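Local atomic coordinates of glutamate--LysW ligase ArgX (Sulfolobus tokodaii, PDB entry 3VPC), a protein that probably joins glutamate, at the expense of ATP, to the C-terminal glutamate of the carrier protein LysW in arginine biosynthesis. Residues I182-L187 with T221-V226. Residues are numbered along the deposited sequence; the frame is centred on the assembly and turned at random.
Sequences IGEELL and TVVKAV
L186 reaches V222 with a single methyl, CD1 lying 3.8 Å from CG1 of the valine, and the two side chains cross at about a right angle. With CG anti to the backbone N (chi1 177°), the leucine runs across the face of the helix, and the next torsion (chi2 55°) turns CD1 toward V222. Further back along the same side chain, L186 CB lies 4.4 Å from V223 CG2, a looser apolar touch. With these contacts L186, the second residue of strand 185-193, meets one side of the helix, an example of helix-on-sheet packing at the turn end of a beta hairpin.

The turn itself is met through its backbone. V223 turns CG2 to the carbonyl oxygen of E184, 3.8 Å away, and V226 brings its own CG2 to within 4.0 Å of G183 O. These are van der Waals approaches of methyls to carbonyls, one helical turn apart. The peptides they touch belong to a type II' beta turn from I182 to E185, closed by paired backbone bonds between its end residues; G183 occupies its second position with a positive phi of 56°.

Polar grip comes from just beyond the helical segment. The end of the E184 side chain comes in alongside the helix, OE1 4.3 Å from V223 CG1, and OE1 hydrogen-bonds to the hydroxyl of S227, which is also bonded to V223 O. A further backbone bond ties G183 to E232.

Within the ATP-grasp domain, the turn links antiparallel strands 175-182 and 185-193, and helix 216-229 packs on their sheet: V222 and L186 both touch C179, V226 rests on A181, and V222 and V226 reach I236 of strand 233-241.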
loop_
_atom_site.group_PDB
_atom_site.type_symbol
_atom_site.label_atom_id
_atom_site.label_comp_id
_atom_site.label_asym_id
_atom_site.label_seq_id
_atom_site.Cartn_x
_atom_site.Cartn_y
_atom_site.Cartn_z
ATOM N N ILE A 182 3.170 29.389 -21.912
ATOM C CA ILE A 182 4.560 29.136 -22.243
ATOM C C ILE A 182 5.292 30.418 -21.853
ATOM O O ILE A 182 4.933 31.512 -22.294
ATOM C CB ILE A 182 4.751 28.814 -23.750
ATOM C CG1 ILE A 182 3.994 27.530 -24.118
ATOM C CG2 ILE A 182 6.234 28.713 -24.088
ATOM C CD1 ILE A 182 4.165 27.063 -25.581
ATOM N N GLY A 183 6.295 30.291 -20.995
ATOM C CA GLY A 183 6.862 31.471 -20.345
ATOM C C GLY A 183 5.750 32.212 -19.639
ATOM O O GLY A 183 4.881 31.610 -19.017
ATOM N N GLU A 184 5.753 33.525 -19.765
ATOM C CA GLU A 184 4.730 34.361 -19.170
ATOM C C GLU A 184 3.546 34.524 -20.104
ATOM O O GLU A 184 2.629 35.283 -19.814
ATOM C CB GLU A 184 5.302 35.747 -18.901
ATOM C CG GLU A 184 6.447 35.749 -17.960
ATOM C CD GLU A 184 5.995 35.689 -16.522
ATOM O OE1 GLU A 184 5.272 36.618 -16.086
ATOM O OE2 GLU A 184 6.367 34.716 -15.839
ATOM N N GLU A 185 3.583 33.857 -21.247
ATOM C CA GLU A 185 2.540 34.064 -22.237
ATOM C C GLU A 185 1.402 33.084 -22.041
ATOM O O GLU A 185 1.621 31.873 -22.101
ATOM C CB GLU A 185 3.116 33.929 -23.649
ATOM C CG GLU A 185 2.152 34.310 -24.754
ATOM C CD GLU A 185 1.940 35.819 -24.860
ATOM O OE1 GLU A 185 0.842 36.222 -25.274
ATOM O OE2 GLU A 185 2.859 36.594 -24.529
ATOM N N LEU A 186 0.193 33.604 -21.835
ATOM C CA LEU A 186 -1.007 32.768 -21.847
ATOM C C LEU A 186 -1.365 32.373 -23.290
ATOM O O LEU A 186 -1.634 33.239 -24.110
ATOM C CB LEU A 186 -2.181 33.502 -21.205
ATOM C CG LEU A 186 -3.565 32.825 -21.188
ATOM C CD1 LEU A 186 -3.506 31.432 -20.538
ATOM C CD2 LEU A 186 -4.529 33.700 -20.454
ATOM N N LEU A 187 -1.372 31.076 -23.600
ATOM C CA LEU A 187 -1.778 30.659 -24.944
ATOM C C LEU A 187 -3.291 30.782 -25.135
ATOM O O LEU A 187 -3.759 31.149 -26.221
ATOM C CB LEU A 187 -1.303 29.240 -25.260
ATOM C CG LEU A 187 0.203 28.999 -25.312
ATOM C CD1 LEU A 187 0.479 27.529 -25.643
ATOM C CD2 LEU A 187 0.932 29.927 -26.299
ATOM N N THR A 221 -5.189 36.572 -13.483
ATOM C CA THR A 221 -5.102 35.455 -12.513
ATOM C C THR A 221 -4.096 34.390 -12.954
ATOM O O THR A 221 -3.202 33.995 -12.172
ATOM C CB THR A 221 -6.506 34.804 -12.285
ATOM O OG1 THR A 221 -7.412 35.807 -11.854
ATOM C CG2 THR A 221 -6.476 33.725 -11.199
ATOM N N VAL A 222 -4.247 33.931 -14.198
ATOM C CA VAL A 222 -3.372 32.927 -14.786
ATOM C C VAL A 222 -1.930 33.431 -14.883
ATOM O O VAL A 222 -1.014 32.790 -14.383
ATOM C CB VAL A 222 -3.891 32.442 -16.166
ATOM C CG1 VAL A 222 -2.936 31.434 -16.768
ATOM C CG2 VAL A 222 -5.303 31.814 -16.023
ATOM N N VAL A 223 -1.732 34.610 -15.476
ATOM C CA VAL A 223 -0.379 35.140 -15.628
ATOM C C VAL A 223 0.325 35.336 -14.279
ATOM O O VAL A 223 1.495 35.002 -14.135
ATOM C CB VAL A 223 -0.346 36.432 -16.486
ATOM C CG1 VAL A 223 0.973 37.130 -16.331
ATOM C CG2 VAL A 223 -0.553 36.074 -17.970
ATOM N N LYS A 224 -0.393 35.861 -13.294
ATOM C CA LYS A 224 0.198 36.029 -11.952
ATOM C C LYS A 224 0.607 34.690 -11.344
ATOM O O LYS A 224 1.689 34.579 -10.781
ATOM C CB LYS A 224 -0.766 36.759 -11.018
ATOM C CG LYS A 224 -0.849 38.266 -11.216
ATOM C CD LYS A 224 -2.035 38.881 -10.432
ATOM C CE LYS A 224 -2.139 40.380 -10.707
ATOM N NZ LYS A 224 -3.214 41.079 -9.918
ATOM N N ALA A 225 -0.255 33.678 -11.461
ATOM C CA ALA A 225 0.058 32.324 -10.975
ATOM C C ALA A 225 1.299 31.733 -11.633
ATOM O O ALA A 225 2.185 31.241 -10.944
ATOM C CB ALA A 225 -1.146 31.387 -11.153
ATOM N N VAL A 226 1.369 31.787 -12.964
ATOM C CA VAL A 226 2.539 31.251 -13.672
ATOM C C VAL A 226 3.806 32.020 -13.317
ATOM O O VAL A 226 4.876 31.425 -13.244
ATOM C CB VAL A 226 2.362 31.098 -15.237
ATOM C CG1 VAL A 226 1.086 30.400 -15.567
ATOM C CG2 VAL A 226 2.401 32.409 -15.946
#